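Local coordinates for protein transcription initiation factor IIB (Methanocaldococcus jannaschii, PDB 5O9J) that carries, in its HINT-fold mini-intein, a protein-splicing domain that probably excises itself from the transcription factor precursor and joins the flanking segments, at residues 81-86 with 148-153. Sequence-based numbering, arbitrary orientation.
Sequences EIVVEG and IKEINK
A classic beta bulge, with Val83 set against both Lys149 and Glu150, shifts the register of antiparallel strands 79-84 and 143-154 by one residue, and the Val83 carbonyl oxygen accepts from two consecutive amides. Lys149 N lies 2.5 Å from Val83 O, closer to the C=O axis, while Glu150 N, at 3.1 Å from Val83 O, comes in on a lone pair (C=O...N 135°). Beyond the bulge the ladder is regular, with Glu81 and Asn152 a hydrogen-bonded pair. On the face of Glu81, Val83, Glu150 and Asn152, the Asn152 amide nitrogen bridges two carboxylates. Asn152 ND2 reaches Glu81 OE1 across the strands at 3.1 Å, nearly along the C-O axis. Along its own strand, Asn152 ND2 meets Glu150 OE1 at 3.0 Å, on the anti lone pair. Glu81 gets there with CG anti to its backbone N (chi1 -177°). Glu81 OE1 and Glu150 OE1 lie 5.0 Å apart. An alanine at Asn152 would remove both ND2 bonds and would probably leave the two acidic groups less well fixed. On the other face, Ile82 CG2 packs obliquely on Ile148 CG1 at 4.0 Å, joined by Leu120 of strand 119-123. With both N-H groups of one amide spent on acidic oxygens, Asn152 probably eases like-charge repulsion in this HINT-fold sheet.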
ATOM      1  N   GLU A  81      -7.014 -10.842   3.415  1.00 37.19           N
ATOM      2  CA  GLU A  81      -7.293  -9.947   4.526  1.00 41.35           C
ATOM      3  C   GLU A  81      -6.628 -10.490   5.780  1.00 39.51           C
ATOM      4  O   GLU A  81      -6.983 -11.561   6.261  1.00 39.87           O
ATOM      5  CB  GLU A  81      -8.794  -9.782   4.737  1.00 41.53           C
ATOM      6  CG  GLU A  81      -9.152  -8.815   5.837  1.00 44.90           C
ATOM      7  CD  GLU A  81     -10.625  -8.850   6.170  1.00 48.95           C
ATOM      8  OE1 GLU A  81     -11.103  -9.925   6.586  1.00 48.61           O
ATOM      9  OE2 GLU A  81     -11.305  -7.812   6.015  1.00 48.49           O
ATOM     10  N   ILE A  82      -5.633  -9.765   6.281  1.00 37.68           N
ATOM     11  CA  ILE A  82      -4.973 -10.121   7.532  1.00 40.76           C
ATOM     12  C   ILE A  82      -5.640  -9.399   8.687  1.00 40.54           C
ATOM     13  O   ILE A  82      -5.758  -8.180   8.662  1.00 39.19           O
ATOM     14  CB  ILE A  82      -3.479  -9.747   7.532  1.00 41.35           C
ATOM     15  CG1 ILE A  82      -2.765 -10.354   6.330  1.00 39.33           C
ATOM     16  CG2 ILE A  82      -2.815 -10.217   8.818  1.00 37.43           C
ATOM     17  CD1 ILE A  82      -1.331  -9.876   6.194  1.00 47.49           C
ATOM     18  N   VAL A  83      -6.079 -10.144   9.697  1.00 40.47           N
ATOM     19  CA  VAL A  83      -6.694  -9.525  10.864  1.00 39.35           C
ATOM     20  C   VAL A  83      -5.877  -9.845  12.107  1.00 41.20           C
ATOM     21  O   VAL A  83      -5.623 -11.014  12.395  1.00 42.26           O
ATOM     22  CB  VAL A  83      -8.148  -9.994  11.052  1.00 42.54           C
ATOM     23  CG1 VAL A  83      -8.817  -9.189  12.147  1.00 41.73           C
ATOM     24  CG2 VAL A  83      -8.915  -9.852   9.748  1.00 40.85           C
ATOM     25  N   VAL A  84      -5.455  -8.808  12.829  1.00 40.51           N
ATOM     26  CA  VAL A  84      -4.614  -8.984  14.015  1.00 38.99           C
ATOM     27  C   VAL A  84      -5.342  -8.527  15.271  1.00 43.52           C
ATOM     28  O   VAL A  84      -6.445  -7.989  15.178  1.00 44.25           O
ATOM     29  CB  VAL A  84      -3.276  -8.214  13.891  1.00 38.89           C
ATOM     30  CG1 VAL A  84      -2.464  -8.725  12.703  1.00 37.60           C
ATOM     31  CG2 VAL A  84      -3.520  -6.715  13.769  1.00 40.42           C
ATOM     32  N   GLU A  85      -4.729  -8.756  16.438  1.00 43.69           N
ATOM     33  CA  GLU A  85      -5.275  -8.302  17.725  1.00 49.24           C
ATOM     34  C   GLU A  85      -5.754  -6.854  17.679  1.00 51.39           C
ATOM     35  O   GLU A  85      -5.107  -5.996  17.070  1.00 49.21           O
ATOM     36  CB  GLU A  85      -4.237  -8.403  18.845  1.00 49.84           C
ATOM     37  CG  GLU A  85      -3.474  -9.697  18.991  1.00 45.48           C
ATOM     38  CD  GLU A  85      -2.332  -9.541  19.998  1.00 47.80           C
ATOM     39  OE1 GLU A  85      -2.455  -8.694  20.911  1.00 51.18           O
ATOM     40  OE2 GLU A  85      -1.301 -10.233  19.868  1.00 47.63           O
ATOM     41  N   GLY A  86      -6.867  -6.577  18.352  1.00 53.13           N
ATOM     42  CA  GLY A  86      -7.453  -5.247  18.339  1.00 54.84           C
ATOM     43  C   GLY A  86      -8.279  -5.002  17.086  1.00 53.96           C
ATOM     44  O   GLY A  86      -8.693  -3.875  16.807  1.00 53.56           O
ATOM     45  N   ILE A 148      -1.619 -12.501  14.509  1.00 35.32           N
ATOM     46  CA  ILE A 148      -2.647 -12.660  13.496  1.00 39.16           C
ATOM     47  C   ILE A 148      -3.823 -13.461  14.070  1.00 42.02           C
ATOM     48  O   ILE A 148      -3.626 -14.518  14.670  1.00 42.65           O
ATOM     49  CB  ILE A 148      -2.087 -13.366  12.241  1.00 37.84           C
ATOM     50  CG1 ILE A 148      -1.027 -12.485  11.565  1.00 36.63           C
ATOM     51  CG2 ILE A 148      -3.208 -13.726  11.283  1.00 35.09           C
ATOM     52  CD1 ILE A 148      -0.354 -13.125  10.367  1.00 33.67           C
ATOM     53  N   LYS A 149      -5.037 -12.944  13.908  1.00 42.66           N
ATOM     54  CA  LYS A 149      -6.235 -13.661  14.336  1.00 43.53           C
ATOM     55  C   LYS A 149      -6.855 -14.440  13.185  1.00 45.19           C
ATOM     56  O   LYS A 149      -7.094 -15.648  13.292  1.00 49.87           O
ATOM     57  CB  LYS A 149      -7.273 -12.700  14.911  1.00 44.82           C
ATOM     58  CG  LYS A 149      -6.893 -12.077  16.238  1.00 47.52           C
ATOM     59  CD  LYS A 149      -8.133 -11.566  16.957  1.00 55.92           C
ATOM     60  CE  LYS A 149      -8.938 -10.603  16.092  1.00 61.70           C
ATOM     61  NZ  LYS A 149     -10.214 -10.188  16.751  1.00 60.19           N
ATOM     62  N   GLU A 150      -7.134 -13.743  12.089  1.00 44.00           N
ATOM     63  CA  GLU A 150      -7.683 -14.384  10.898  1.00 46.97           C
ATOM     64  C   GLU A 150      -6.824 -14.108   9.680  1.00 42.48           C
ATOM     65  O   GLU A 150      -6.105 -13.107   9.624  1.00 43.91           O
ATOM     66  CB  GLU A 150      -9.116 -13.908  10.626  1.00 47.32           C
ATOM     67  CG  GLU A 150     -10.115 -14.237  11.719  1.00 52.58           C
ATOM     68  CD  GLU A 150     -11.428 -13.487  11.555  1.00 58.73           C
ATOM     69  OE1 GLU A 150     -11.721 -13.026  10.430  1.00 55.21           O
ATOM     70  OE2 GLU A 150     -12.164 -13.350  12.556  1.00 66.99           O
ATOM     71  N   ILE A 151      -6.901 -15.019   8.719  1.00 42.98           N
ATOM     72  CA  ILE A 151      -6.417 -14.796   7.362  1.00 42.60           C
ATOM     73  C   ILE A 151      -7.516 -15.216   6.390  1.00 46.21           C
ATOM     74  O   ILE A 151      -7.756 -16.409   6.188  1.00 47.15           O
ATOM     75  CB  ILE A 151      -5.142 -15.589   7.040  1.00 42.27           C
ATOM     76  CG1 ILE A 151      -4.004 -15.222   7.993  1.00 40.26           C
ATOM     77  CG2 ILE A 151      -4.713 -15.316   5.616  1.00 40.37           C
ATOM     78  CD1 ILE A 151      -2.725 -16.015   7.745  1.00 37.54           C
ATOM     79  N   ASN A 152      -8.195 -14.238   5.806  1.00 39.93           N
ATOM     80  CA  ASN A 152      -9.317 -14.527   4.931  1.00 46.47           C
ATOM     81  C   ASN A 152      -8.963 -14.236   3.493  1.00 46.27           C
ATOM     82  O   ASN A 152      -8.210 -13.313   3.216  1.00 45.42           O
ATOM     83  CB  ASN A 152     -10.538 -13.706   5.348  1.00 49.75           C
ATOM     84  CG  ASN A 152     -10.922 -13.937   6.790  1.00 48.83           C
ATOM     85  OD1 ASN A 152     -10.912 -15.067   7.266  1.00 51.84           O
ATOM     86  ND2 ASN A 152     -11.254 -12.862   7.499  1.00 52.16           N
ATOM     87  N   LYS A 153      -9.494 -15.023   2.570  1.00 49.38           N
ATOM     88  CA  LYS A 153      -9.372 -14.666   1.168  1.00 48.94           C
ATOM     89  C   LYS A 153     -10.655 -13.973   0.747  1.00 49.55           C
ATOM     90  O   LYS A 153     -11.752 -14.492   0.957  1.00 47.96           O
ATOM     91  CB  LYS A 153      -9.074 -15.889   0.309  1.00 50.08           C
ATOM     92  CG  LYS A 153      -7.694 -16.468   0.581  1.00 48.58           C
ATOM     93  CD  LYS A 153      -7.323 -17.544  -0.425  1.00 62.54           C
ATOM     94  CE  LYS A 153      -5.910 -18.060  -0.187  1.00 63.37           C
ATOM     95  NZ  LYS A 153      -5.434 -18.941  -1.293  1.00 66.41           N
TER